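Penicillin-binding protein 2B (Streptococcus pneumoniae, PDB 2WAD) binds penicillin and probably acts as a transpeptidase, forming peptide cross-links between adjacent glycan strands of cell-wall peptidoglycan within the elongasome that builds the peripheral wall. Local coordinates at residues V282-L287 and S295-E300; K309-L314 and I546-Y551; V414-A419 and N463-T468; T435-L440 and M581-Q586. One frame throughout, in Å; residues are numbered along the deposited sequence.

In the fold
From the N terminus, contact 1 is the first to close, a short hairpin loop carrying the zinc site D288, H290 and D292, within the dimerisation domain. Strand 307-310 follows, and contact 2 pairs it with strand 547-553 across 231 intervening residues. Contact 3 is nested inside that long loop, joining two surface loops of the transpeptidase domain. Contact 4 starts within the loops of both contacts 2 and 3 and ends beyond them, so it crosses each; it packs helix 436-442 on helix 578-593, near S386. The centres of contacts 1 and 3 lie about 80 Å apart, on opposite sides of the chain's centre.

Contact 1 (V282-L287 and S295-E300); sequences VKEIHL and SVENIE. Unlike the reference sequence in segment 295-300: E297 (reference Asp), N298 (reference Thr).
Strands 282-287 and 293-298 form an antiparallel hairpin on the surface of the dimerisation domain, where V282, E284 and H286 make backbone bonds to E300, E297 and S295. The hairpin supplies two of the three strands of a sheet, 282-287 in the middle and 293-298 at the edge; strand 51-55 pairs with the other side of 282-287 through K283-V54 and I285-T52. The residues linking the two hairpin strands carry D288, H290 and D292, which bind a zinc ion. On the face shared by E284, H286 and E297, the two glutamates lie side by side, pointing the same way. Their carboxylates come near each other, E284 OE1 4.0 Å from E297 OE2, but the exact placing of the E297 group is doubtful. I299 CD1 lies against the end of E284, from CG (3.5 Å) to the carboxylate, nearest OE2 (3.1 Å). E297 CB lies in the plane of the H286 ring, at the edge, 3.4 Å from CE1. On the other face the lysine runs obliquely past its neighbour, K283 CD resting 3.7 Å from V296 CG1. At the open end of the hairpin the pairing is irregular: V282 O accepts from both I299 N (2.8 Å) and E300 N (3.1 Å), which approach from the same face of the carbonyl plane, while V282 N gives a straight bond to E300 O (2.7 Å). Two consecutive residues, I299 and E300, stand opposite V282 alone: a classic beta bulge closing the open end of a beta hairpin.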
loop_
_atom_site.group_PDB
_atom_site.type_symbol
_atom_site.label_atom_id
_atom_site.label_comp_id
_atom_site.label_asym_id
_atom_site.label_seq_id
_atom_site.Cartn_x
_atom_site.Cartn_y
_atom_site.Cartn_z
ATOM N N VAL A 282 -16.928 -26.687 -7.088
ATOM C CA VAL A 282 -16.161 -27.812 -7.619
ATOM C C VAL A 282 -17.116 -28.967 -7.927
ATOM O O VAL A 282 -18.011 -29.284 -7.141
ATOM C CB VAL A 282 -15.091 -28.313 -6.619
ATOM C CG1 VAL A 282 -14.595 -29.698 -7.007
ATOM C CG2 VAL A 282 -13.910 -27.343 -6.507
ATOM N N LYS A 283 -16.929 -29.590 -9.083
ATOM C CA LYS A 283 -17.800 -30.673 -9.525
ATOM C C LYS A 283 -16.945 -31.829 -10.012
ATOM O O LYS A 283 -15.777 -31.654 -10.356
ATOM C CB LYS A 283 -18.699 -30.200 -10.669
ATOM C CG LYS A 283 -19.697 -29.134 -10.259
ATOM C CD LYS A 283 -20.789 -28.916 -11.302
ATOM C CE LYS A 283 -22.065 -28.407 -10.640
ATOM N NZ LYS A 283 -21.771 -27.467 -9.513
ATOM N N GLU A 284 -17.526 -33.021 -10.039
ATOM C CA GLU A 284 -16.907 -34.105 -10.785
ATOM C C GLU A 284 -17.863 -34.601 -11.864
ATOM O O GLU A 284 -19.044 -34.840 -11.604
ATOM C CB GLU A 284 -16.371 -35.207 -9.867
ATOM C CG GLU A 284 -15.097 -34.765 -9.153
ATOM C CD GLU A 284 -14.398 -35.847 -8.345
ATOM O OE1 GLU A 284 -14.764 -37.037 -8.469
ATOM O OE2 GLU A 284 -13.466 -35.485 -7.586
ATOM N N ILE A 285 -17.353 -34.682 -13.090
ATOM C CA ILE A 285 -18.131 -35.136 -14.227
ATOM C C ILE A 285 -17.809 -36.617 -14.449
ATOM O O ILE A 285 -16.644 -37.007 -14.579
ATOM C CB ILE A 285 -17.867 -34.281 -15.491
ATOM C CG1 ILE A 285 -18.483 -32.888 -15.341
ATOM C CG2 ILE A 285 -18.510 -34.907 -16.725
ATOM C CD1 ILE A 285 -17.624 -31.932 -14.587
ATOM N N HIS A 286 -18.853 -37.438 -14.452
ATOM C CA HIS A 286 -18.689 -38.882 -14.584
ATOM C C HIS A 286 -18.880 -39.298 -16.038
ATOM O O HIS A 286 -19.824 -38.849 -16.689
ATOM C CB HIS A 286 -19.642 -39.627 -13.641
ATOM C CG HIS A 286 -19.249 -39.527 -12.199
ATOM N ND1 HIS A 286 -19.711 -38.527 -11.370
ATOM C CD2 HIS A 286 -18.399 -40.270 -11.451
ATOM C CE1 HIS A 286 -19.170 -38.661 -10.172
ATOM N NE2 HIS A 286 -18.371 -39.713 -10.195
ATOM N N LEU A 287 -17.973 -40.139 -16.536
ATOM C CA LEU A 287 -17.927 -40.519 -17.947
ATOM C C LEU A 287 -18.253 -41.994 -18.098
ATOM O O LEU A 287 -17.956 -42.769 -17.187
ATOM C CB LEU A 287 -16.533 -40.240 -18.522
ATOM C CG LEU A 287 -15.956 -38.867 -18.145
ATOM C CD1 LEU A 287 -14.507 -38.678 -18.571
ATOM C CD2 LEU A 287 -16.812 -37.730 -18.684
ATOM N N SER A 295 -22.836 -37.787 -16.185
ATOM C CA SER A 295 -23.252 -37.407 -14.841
ATOM C C SER A 295 -22.472 -36.184 -14.346
ATOM O O SER A 295 -21.293 -36.012 -14.673
ATOM C CB SER A 295 -23.022 -38.588 -13.893
ATOM O OG SER A 295 -23.870 -38.528 -12.761
ATOM N N VAL A 296 -23.140 -35.342 -13.560
ATOM C CA VAL A 296 -22.542 -34.132 -13.004
ATOM C C VAL A 296 -22.678 -34.175 -11.481
ATOM O O VAL A 296 -23.716 -33.803 -10.931
ATOM C CB VAL A 296 -23.243 -32.855 -13.534
ATOM C CG1 VAL A 296 -22.676 -31.617 -12.876
ATOM C CG2 VAL A 296 -23.136 -32.751 -15.048
ATOM N N GLU A 297 -21.634 -34.644 -10.804
ATOM C CA GLU A 297 -21.639 -34.764 -9.347
ATOM C C GLU A 297 -20.858 -33.616 -8.682
ATOM O O GLU A 297 -19.648 -33.471 -8.866
ATOM C CB GLU A 297 -21.087 -36.135 -8.930
ATOM C CG GLU A 297 -20.959 -36.372 -7.424
ATOM C CD GLU A 297 -19.710 -37.166 -7.023
ATOM O OE1 GLU A 297 -19.739 -37.805 -5.949
ATOM O OE2 GLU A 297 -18.693 -37.153 -7.754
ATOM N N ASN A 298 -21.557 -32.785 -7.916
ATOM C CA ASN A 298 -20.909 -31.674 -7.221
ATOM C C ASN A 298 -20.171 -32.125 -5.959
ATOM O O ASN A 298 -20.531 -33.124 -5.332
ATOM C CB ASN A 298 -21.925 -30.580 -6.887
ATOM C CG ASN A 298 -23.090 -31.104 -6.073
ATOM O OD1 ASN A 298 -22.901 -31.795 -5.069
ATOM N ND2 ASN A 298 -24.304 -30.786 -6.508
ATOM N N ILE A 299 -19.123 -31.393 -5.604
ATOM C CA ILE A 299 -18.308 -31.719 -4.442
ATOM C C ILE A 299 -18.289 -30.534 -3.472
ATOM O O ILE A 299 -18.446 -30.702 -2.262
ATOM C CB ILE A 299 -16.886 -32.154 -4.865
ATOM C CG1 ILE A 299 -16.937 -33.528 -5.544
ATOM C CG2 ILE A 299 -15.919 -32.140 -3.680
ATOM C CD1 ILE A 299 -15.580 -34.182 -5.709
ATOM N N GLU A 300 -18.121 -29.327 -3.998
ATOM C CA GLU A 300 -18.256 -28.141 -3.161
ATOM C C GLU A 300 -19.015 -27.045 -3.885
ATOM O O GLU A 300 -18.753 -26.751 -5.051
ATOM C CB GLU A 300 -16.899 -27.609 -2.712
ATOM C CG GLU A 300 -16.158 -28.518 -1.757
ATOM C CD GLU A 300 -14.659 -28.391 -1.928
ATOM O OE1 GLU A 300 -14.195 -27.312 -2.358
ATOM O OE2 GLU A 300 -13.944 -29.375 -1.639
#

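Contact 2 (K309-L314 and I546-Y551); sequences KLTIDL and IVEGIY
K309 and E548 both hold CG anti to the backbone N (chi1 177° and 176°), and this sets the two side chains next to each other, pointing the same way; a bend at chi3 of K309 (94°) then places CE by the phenol of Y551. There K309 CE lies 3.1 Å from Y551 OH and 3.4 Å from E548 OE2. Y551 OH donates a hydrogen bond to E548 OE2 (2.6 Å), which receives it on its syn lone pair and lies in the plane of the tyrosine ring at its edge. Lower down, K309 CB packs 3.6 Å from Y551 CE2. The backbones pair antiparallel through a classic bulge: E548 and G549 both face K309, whose O takes a short bond from E548 N (2.6 Å) and a weak one from G549 N. K309 N in turn donates to G549 O, and T311 N to I546 O (2.7 Å). L310 CB points away overall, yet CD2 meets V547 CG2 at 4.0 Å, while T311 CG2 lies against E548 CB. T311 OG1 bonds to V355 O, and L559 and L562 of strand 559-565 touch the lysine-tyrosine side. This joins strand 307-310 to a strand more than 230 residues later, in a mixed four-stranded sheet. With K309 NZ 4.5 Å from E548 OE2, the opposite charges would attract, though they are too far apart for a salt bridge; the carboxylate is steadied by the tyrosine hydroxyl, and both influences would be expected to favour its ionised form.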
loop_
_atom_site.group_PDB
_atom_site.type_symbol
_atom_site.label_atom_id
_atom_site.label_comp_id
_atom_site.label_asym_id
_atom_site.label_seq_id
_atom_site.Cartn_x
_atom_site.Cartn_y
_atom_site.Cartn_z
ATOM N N LYS A 309 -13.390 -4.727 6.301
ATOM C CA LYS A 309 -13.787 -3.391 6.732
ATOM C C LYS A 309 -12.551 -2.634 7.205
ATOM O O LYS A 309 -11.806 -3.106 8.064
ATOM C CB LYS A 309 -14.842 -3.487 7.841
ATOM C CG LYS A 309 -15.304 -2.154 8.443
ATOM C CD LYS A 309 -16.653 -2.289 9.181
ATOM C CE LYS A 309 -16.478 -2.542 10.682
ATOM N NZ LYS A 309 -17.639 -2.129 11.531
ATOM N N LEU A 310 -12.326 -1.450 6.639
ATOM C CA LEU A 310 -11.153 -0.652 6.993
ATOM C C LEU A 310 -11.299 0.062 8.324
ATOM O O LEU A 310 -12.394 0.193 8.870
ATOM C CB LEU A 310 -10.839 0.392 5.929
ATOM C CG LEU A 310 -10.894 -0.088 4.480
ATOM C CD1 LEU A 310 -10.342 1.032 3.599
ATOM C CD2 LEU A 310 -10.121 -1.391 4.338
ATOM N N THR A 311 -10.159 0.521 8.828
ATOM C CA THR A 311 -10.097 1.254 10.080
ATOM C C THR A 311 -10.374 2.719 9.793
ATOM O O THR A 311 -10.650 3.475 10.719
ATOM C CB THR A 311 -8.687 1.158 10.694
ATOM O OG1 THR A 311 -7.722 1.562 9.713
ATOM C CG2 THR A 311 -8.358 -0.269 11.119
ATOM N N ILE A 312 -10.270 3.121 8.528
ATOM C CA ILE A 312 -10.452 4.521 8.144
ATOM C C ILE A 312 -11.901 4.845 7.844
ATOM O O ILE A 312 -12.578 4.109 7.121
ATOM C CB ILE A 312 -9.657 4.909 6.873
ATOM C CG1 ILE A 312 -8.155 4.624 7.051
ATOM C CG2 ILE A 312 -9.908 6.387 6.540
ATOM C CD1 ILE A 312 -7.387 4.625 5.754
ATOM N N ASP A 313 -12.364 5.957 8.403
ATOM C CA ASP A 313 -13.677 6.470 8.084
ATOM C C ASP A 313 -13.582 7.507 6.963
ATOM O O ASP A 313 -12.842 8.471 7.066
ATOM C CB ASP A 313 -14.271 7.081 9.352
ATOM C CG ASP A 313 -15.743 7.316 9.230
ATOM O OD1 ASP A 313 -16.116 8.246 8.484
ATOM O OD2 ASP A 313 -16.508 6.536 9.836
ATOM N N LEU A 314 -14.309 7.311 5.873
ATOM C CA LEU A 314 -14.297 8.280 4.783
ATOM C C LEU A 314 -14.450 9.745 5.211
ATOM O O LEU A 314 -13.756 10.605 4.669
ATOM C CB LEU A 314 -15.404 7.949 3.781
ATOM C CG LEU A 314 -15.092 7.356 2.404
ATOM C CD1 LEU A 314 -14.081 6.251 2.546
ATOM C CD2 LEU A 314 -16.368 6.848 1.750
ATOM N N ILE A 546 -4.557 -1.029 8.073
ATOM C CA ILE A 546 -5.634 -0.288 7.441
ATOM C C ILE A 546 -6.937 -1.095 7.507
ATOM O O ILE A 546 -8.042 -0.535 7.505
ATOM C CB ILE A 546 -5.273 -0.012 5.968
ATOM C CG1 ILE A 546 -4.021 0.848 5.859
ATOM C CG2 ILE A 546 -6.430 0.678 5.253
ATOM C CD1 ILE A 546 -3.263 0.720 4.540
ATOM N N VAL A 547 -6.807 -2.423 7.541
ATOM C CA VAL A 547 -7.964 -3.301 7.664
ATOM C C VAL A 547 -8.305 -3.557 9.126
ATOM O O VAL A 547 -7.407 -3.812 9.922
ATOM C CB VAL A 547 -7.759 -4.622 6.913
ATOM C CG1 VAL A 547 -8.910 -5.565 7.227
ATOM C CG2 VAL A 547 -7.664 -4.370 5.392
ATOM N N GLU A 548 -9.592 -3.474 9.470
ATOM C CA GLU A 548 -10.047 -3.610 10.854
ATOM C C GLU A 548 -10.524 -5.021 11.145
ATOM O O GLU A 548 -10.312 -5.533 12.248
ATOM C CB GLU A 548 -11.159 -2.603 11.208
ATOM C CG GLU A 548 -11.773 -2.741 12.622
ATOM C CD GLU A 548 -12.879 -3.795 12.702
ATOM O OE1 GLU A 548 -13.067 -4.411 13.773
ATOM O OE2 GLU A 548 -13.580 -4.040 11.702
ATOM N N GLY A 549 -11.178 -5.646 10.170
ATOM C CA GLY A 549 -11.657 -7.018 10.363
ATOM C C GLY A 549 -12.084 -7.698 9.074
ATOM O O GLY A 549 -12.261 -7.049 8.053
ATOM N N ILE A 550 -12.224 -9.016 9.107
ATOM C CA ILE A 550 -12.795 -9.724 7.965
ATOM C C ILE A 550 -14.227 -10.072 8.319
ATOM O O ILE A 550 -14.476 -10.566 9.414
ATOM C CB ILE A 550 -12.015 -11.002 7.637
ATOM C CG1 ILE A 550 -10.580 -10.649 7.209
ATOM C CG2 ILE A 550 -12.750 -11.814 6.587
ATOM C CD1 ILE A 550 -9.528 -11.086 8.199
ATOM N N TYR A 551 -15.154 -9.828 7.396
ATOM C CA TYR A 551 -16.575 -10.013 7.661
ATOM C C TYR A 551 -17.210 -10.965 6.665
ATOM O O TYR A 551 -16.738 -11.090 5.532
ATOM C CB TYR A 551 -17.293 -8.664 7.599
ATOM C CG TYR A 551 -16.903 -7.754 8.736
ATOM C CD1 TYR A 551 -17.822 -7.409 9.718
ATOM C CD2 TYR A 551 -15.605 -7.266 8.850
ATOM C CE1 TYR A 551 -17.471 -6.584 10.769
ATOM C CE2 TYR A 551 -15.237 -6.453 9.910
ATOM C CZ TYR A 551 -16.181 -6.121 10.859
ATOM O OH TYR A 551 -15.846 -5.336 11.919
#

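Contact 3 (V414-A419 and N463-T468); sequences VFQGSA and NMFVGT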
loop_
_atom_site.group_PDB
_atom_site.type_symbol
_atom_site.label_atom_id
_atom_site.label_comp_id
_atom_site.label_asym_id
_atom_site.label_seq_id
_atom_site.Cartn_x
_atom_site.Cartn_y
_atom_site.Cartn_z
ATOM N N VAL A 414 31.929 22.659 18.260
ATOM C CA VAL A 414 32.993 23.001 17.322
ATOM C C VAL A 414 34.004 21.865 17.202
ATOM O O VAL A 414 34.769 21.613 18.136
ATOM C CB VAL A 414 33.728 24.310 17.744
ATOM C CG1 VAL A 414 34.722 24.701 16.652
ATOM C CG2 VAL A 414 32.723 25.440 17.939
ATOM N N PHE A 415 33.981 21.174 16.069
ATOM C CA PHE A 415 34.904 20.078 15.797
ATOM C C PHE A 415 35.844 20.582 14.702
ATOM O O PHE A 415 35.388 21.306 13.815
ATOM C CB PHE A 415 34.162 18.876 15.176
ATOM C CG PHE A 415 33.065 18.279 16.028
ATOM C CD1 PHE A 415 33.336 17.722 17.274
ATOM C CD2 PHE A 415 31.761 18.232 15.546
ATOM C CE1 PHE A 415 32.324 17.155 18.055
ATOM C CE2 PHE A 415 30.745 17.659 16.303
ATOM C CZ PHE A 415 31.016 17.104 17.555
ATOM N N GLN A 416 37.115 20.169 14.740
ATOM C CA GLN A 416 38.044 20.372 13.621
ATOM C C GLN A 416 37.435 19.842 12.331
ATOM O O GLN A 416 36.933 18.722 12.291
ATOM C CB GLN A 416 39.381 19.642 13.842
ATOM C CG GLN A 416 40.138 20.105 15.076
ATOM C CD GLN A 416 40.535 21.567 14.989
ATOM O OE1 GLN A 416 40.793 22.068 13.894
ATOM N NE2 GLN A 416 40.587 22.259 16.137
ATOM N N GLY A 417 37.483 20.634 11.271
ATOM C CA GLY A 417 37.035 20.150 9.981
ATOM C C GLY A 417 35.576 20.411 9.633
ATOM O O GLY A 417 35.147 20.032 8.545
ATOM N N SER A 418 34.798 21.030 10.524
ATOM C CA SER A 418 33.431 21.422 10.167
ATOM C C SER A 418 32.953 22.728 10.799
ATOM O O SER A 418 33.485 23.162 11.827
ATOM C CB SER A 418 32.428 20.282 10.377
ATOM O OG SER A 418 32.600 19.642 11.629
ATOM N N ALA A 419 31.973 23.362 10.160
ATOM C CA ALA A 419 31.401 24.619 10.639
ATOM C C ALA A 419 30.836 24.373 12.025
ATOM O O ALA A 419 30.399 23.270 12.305
ATOM C CB ALA A 419 30.290 25.069 9.696
ATOM N N ASN A 463 36.970 22.417 19.742
ATOM C CA ASN A 463 38.117 22.410 18.845
ATOM C C ASN A 463 38.827 21.055 18.833
ATOM O O ASN A 463 39.954 20.936 18.354
ATOM C CB ASN A 463 39.122 23.529 19.199
ATOM C CG ASN A 463 38.454 24.872 19.496
ATOM O OD1 ASN A 463 37.426 25.229 18.919
ATOM N ND2 ASN A 463 39.031 25.610 20.426
ATOM N N MET A 464 38.179 20.030 19.364
ATOM C CA MET A 464 38.733 18.684 19.305
ATOM C C MET A 464 38.818 18.153 17.868
ATOM O O MET A 464 37.957 18.463 17.033
ATOM C CB MET A 464 37.878 17.742 20.158
ATOM C CG MET A 464 36.434 17.590 19.636
ATOM S SD MET A 464 35.420 16.491 20.656
ATOM C CE MET A 464 36.511 15.086 20.921
ATOM N N PHE A 465 39.877 17.385 17.601
ATOM C CA PHE A 465 40.035 16.587 16.381
ATOM C C PHE A 465 39.313 15.273 16.698
ATOM O O PHE A 465 39.596 14.618 17.714
ATOM C CB PHE A 465 41.517 16.277 16.078
ATOM C CG PHE A 465 42.282 17.418 15.442
ATOM C CD1 PHE A 465 42.244 17.618 14.074
ATOM C CD2 PHE A 465 43.042 18.290 16.219
ATOM C CE1 PHE A 465 42.917 18.673 13.491
ATOM C CE2 PHE A 465 43.721 19.348 15.651
ATOM C CZ PHE A 465 43.672 19.532 14.287
ATOM N N VAL A 466 38.352 14.893 15.863
ATOM C CA VAL A 466 37.589 13.689 16.173
ATOM C C VAL A 466 38.163 12.415 15.551
ATOM O O VAL A 466 38.400 12.350 14.343
ATOM C CB VAL A 466 36.068 13.838 15.903
ATOM C CG1 VAL A 466 35.331 12.602 16.413
ATOM C CG2 VAL A 466 35.509 15.076 16.600
ATOM N N GLY A 467 38.405 11.415 16.397
ATOM C CA GLY A 467 38.836 10.082 15.944
ATOM C C GLY A 467 37.713 9.232 15.367
ATOM O O GLY A 467 36.659 9.080 15.997
ATOM N N THR A 468 37.915 8.671 14.176
ATOM C CA THR A 468 36.800 8.041 13.461
ATOM C C THR A 468 36.846 6.515 13.403
ATOM O O THR A 468 36.117 5.883 12.631
ATOM C CB THR A 468 36.647 8.600 12.047
ATOM O OG1 THR A 468 37.836 8.301 11.314
ATOM C CG2 THR A 468 36.396 10.114 12.079
HETATM O O HOH W 1 37.314 16.240 14.067
#
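The aliphatic part of a glutamine sits squarely over an aromatic face: Q416 CG is 3.3 Å from the centroid of the F465 ring, only 7° off the ring normal, a CH-pi contact. A turn at chi2 (-63°) keeps CD over the ring face, and the Q416 amide lies roughly stacked on it, its plane 25° from that of the ring. From there Q416 NE2 donates an almost straight bond to N463 O (2.7 Å), which lies in the amide plane of the glutamine, while the donor is tilted out of the N463 carbonyl plane. Two backbone-to-backbone bonds also tie the loops together, N463 N to V414 O (2.8 Å) and Q416 N to M464 O (3.0 Å). A water spans them too, donating to Q416 O and accepting from V466 N. Beneath this polar seam F415 CD1 meets V466 CG2 at 3.5 Å and M464 CG at 3.9 Å, the latter in the ring plane. M464 SD lies at the ring edge as well, 5.3 Å from the F415 centroid, a Met-aromatic contact. The chain then leaves the seam in a type II turn from F415 to S418. Q416 and F465 also touch a crystal neighbour, so their pose may owe something to the lattice. Neither segment is regular helix or strand: 414-419 runs between strands 408-410 and 432-434. The loop holding 463-468 links helices 445-455 and 471-484. F415 roots the pair inward, packing on V449 and L453 of helix 445-455 and meeting F509, which starts helix 509-515, edge to face.

Contact 4 (T435-L440 and M581-Q586); sequences TAVEAL and MAILHQ. Unlike the reference sequence in segment 435-440: E438 (reference Gln). Unlike the reference sequence in segment 581-586: A582 (reference Ser).
Two helices of the transpeptidase domain pack here beside its putative SxxK and SxN elements, the start of helix 436-442 against the first half of helix 578-593, with V437 and I583 at the centre of an interface made by carbon-to-carbon packing. S386 and K389 fit the SxxK motif of penicillin-binding proteins, and S443, just past helix 436-442, fits the serine of the SxN motif. The L440 side chain is about 8 Å from that of S386, assigned as the acyl-ester nucleophile, so the L440 end of the contact lies close to the active-site serine. The segment axes approach to 8.6 Å and cross at -38°. V437 CG2 meets I583 CG2 at 3.8 Å, the two side chains crossing at about a right angle. With CG1 anti to its backbone N (chi1 175°), V437 puts that second methyl against the aliphatic Q586 CG (3.9 Å). I583 CG2 also rests on A436 CB (4.0 Å), and one turn further on L440 CD1 reaches L584 CD2 (4.0 Å). Helix 389-398 covers this apolar patch through I393, S394 and W397. Helix 436-442 begins with a capping box: E438 N donates to T435 OG1 (3.3 Å), while T435 N meets E438 OE1 (3.1 Å) from above the carboxylate plane.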
loop_
_atom_site.group_PDB
_atom_site.type_symbol
_atom_site.label_atom_id
_atom_site.label_comp_id
_atom_site.label_asym_id
_atom_site.label_seq_id
_atom_site.Cartn_x
_atom_site.Cartn_y
_atom_site.Cartn_z
ATOM N N THR A 435 18.702 20.084 30.738
ATOM C CA THR A 435 18.334 18.691 30.970
ATOM C C THR A 435 17.766 18.029 29.713
ATOM O O THR A 435 17.619 18.653 28.660
ATOM C CB THR A 435 17.249 18.564 32.060
ATOM O OG1 THR A 435 16.025 19.174 31.613
ATOM C CG2 THR A 435 17.707 19.164 33.409
ATOM N N ALA A 436 17.442 16.745 29.817
ATOM C CA ALA A 436 16.980 16.011 28.638
ATOM C C ALA A 436 15.576 16.510 28.257
ATOM O O ALA A 436 15.267 16.704 27.078
ATOM C CB ALA A 436 17.007 14.515 28.900
ATOM N N VAL A 437 14.764 16.771 29.274
ATOM C CA VAL A 437 13.411 17.308 29.108
ATOM C C VAL A 437 13.463 18.653 28.375
ATOM O O VAL A 437 12.690 18.872 27.451
ATOM C CB VAL A 437 12.733 17.492 30.476
ATOM C CG1 VAL A 437 11.364 18.180 30.339
ATOM C CG2 VAL A 437 12.609 16.157 31.241
ATOM N N GLU A 438 14.415 19.510 28.763
ATOM C CA GLU A 438 14.548 20.866 28.249
ATOM C C GLU A 438 15.164 20.855 26.865
ATOM O O GLU A 438 14.799 21.679 26.015
ATOM C CB GLU A 438 15.426 21.737 29.180
ATOM C CG GLU A 438 14.738 22.232 30.481
ATOM C CD GLU A 438 15.759 22.641 31.565
ATOM O OE1 GLU A 438 16.978 22.581 31.307
ATOM O OE2 GLU A 438 15.358 23.013 32.684
ATOM N N ALA A 439 16.112 19.937 26.658
ATOM C CA ALA A 439 16.592 19.655 25.315
ATOM C C ALA A 439 15.463 19.391 24.324
ATOM O O ALA A 439 15.490 19.858 23.191
ATOM C CB ALA A 439 17.599 18.498 25.305
ATOM N N LEU A 440 14.472 18.626 24.739
ATOM C CA LEU A 440 13.320 18.388 23.866
ATOM C C LEU A 440 12.449 19.645 23.754
ATOM O O LEU A 440 12.045 20.036 22.646
ATOM C CB LEU A 440 12.528 17.170 24.348
ATOM C CG LEU A 440 13.201 15.804 24.106
ATOM C CD1 LEU A 440 12.507 14.657 24.812
ATOM C CD2 LEU A 440 13.295 15.463 22.629
ATOM N N MET A 581 11.452 6.560 29.444
ATOM C CA MET A 581 10.286 6.876 28.646
ATOM C C MET A 581 9.441 7.995 29.279
ATOM O O MET A 581 8.798 8.782 28.579
ATOM C CB MET A 581 9.438 5.623 28.428
ATOM C CG MET A 581 8.185 5.823 27.548
ATOM S SD MET A 581 8.619 6.399 25.894
ATOM C CE MET A 581 9.267 4.921 25.085
ATOM N N ALA A 582 9.433 8.052 30.609
ATOM C CA ALA A 582 8.689 9.088 31.316
ATOM C C ALA A 582 9.370 10.445 31.095
ATOM O O ALA A 582 8.713 11.473 31.006
ATOM C CB ALA A 582 8.557 8.739 32.807
ATOM N N ILE A 583 10.692 10.439 30.942
ATOM C CA ILE A 583 11.408 11.654 30.598
ATOM C C ILE A 583 11.042 12.129 29.192
ATOM O O ILE A 583 10.787 13.305 28.994
ATOM C CB ILE A 583 12.908 11.493 30.806
ATOM C CG1 ILE A 583 13.177 11.415 32.310
ATOM C CG2 ILE A 583 13.688 12.691 30.242
ATOM C CD1 ILE A 583 14.408 10.574 32.686
ATOM N N LEU A 584 10.964 11.229 28.215
ATOM C CA LEU A 584 10.537 11.637 26.880
ATOM C C LEU A 584 9.135 12.246 26.917
ATOM O O LEU A 584 8.918 13.269 26.290
ATOM C CB LEU A 584 10.560 10.468 25.894
ATOM C CG LEU A 584 11.901 9.748 25.685
ATOM C CD1 LEU A 584 11.748 8.639 24.622
ATOM C CD2 LEU A 584 13.087 10.698 25.365
ATOM N N HIS A 585 8.196 11.593 27.608
ATOM C CA HIS A 585 6.828 12.086 27.797
ATOM C C HIS A 585 6.738 13.485 28.432
ATOM O O HIS A 585 5.860 14.274 28.080
ATOM C CB HIS A 585 6.017 11.082 28.632
ATOM C CG HIS A 585 5.597 9.849 27.883
ATOM N ND1 HIS A 585 4.756 8.901 28.422
ATOM C CD2 HIS A 585 5.883 9.417 26.632
ATOM C CE1 HIS A 585 4.545 7.940 27.540
ATOM N NE2 HIS A 585 5.215 8.230 26.441
ATOM N N GLN A 586 7.640 13.798 29.358
ATOM C CA GLN A 586 7.664 15.118 30.002
ATOM C C GLN A 586 8.224 16.147 29.018
ATOM O O GLN A 586 7.736 17.273 28.954
ATOM C CB GLN A 586 8.475 15.092 31.314
ATOM C CG GLN A 586 8.478 16.377 32.148
ATOM C CD GLN A 586 7.110 16.752 32.737
ATOM O OE1 GLN A 586 6.269 15.890 32.989
ATOM N NE2 GLN A 586 6.890 18.043 32.964
#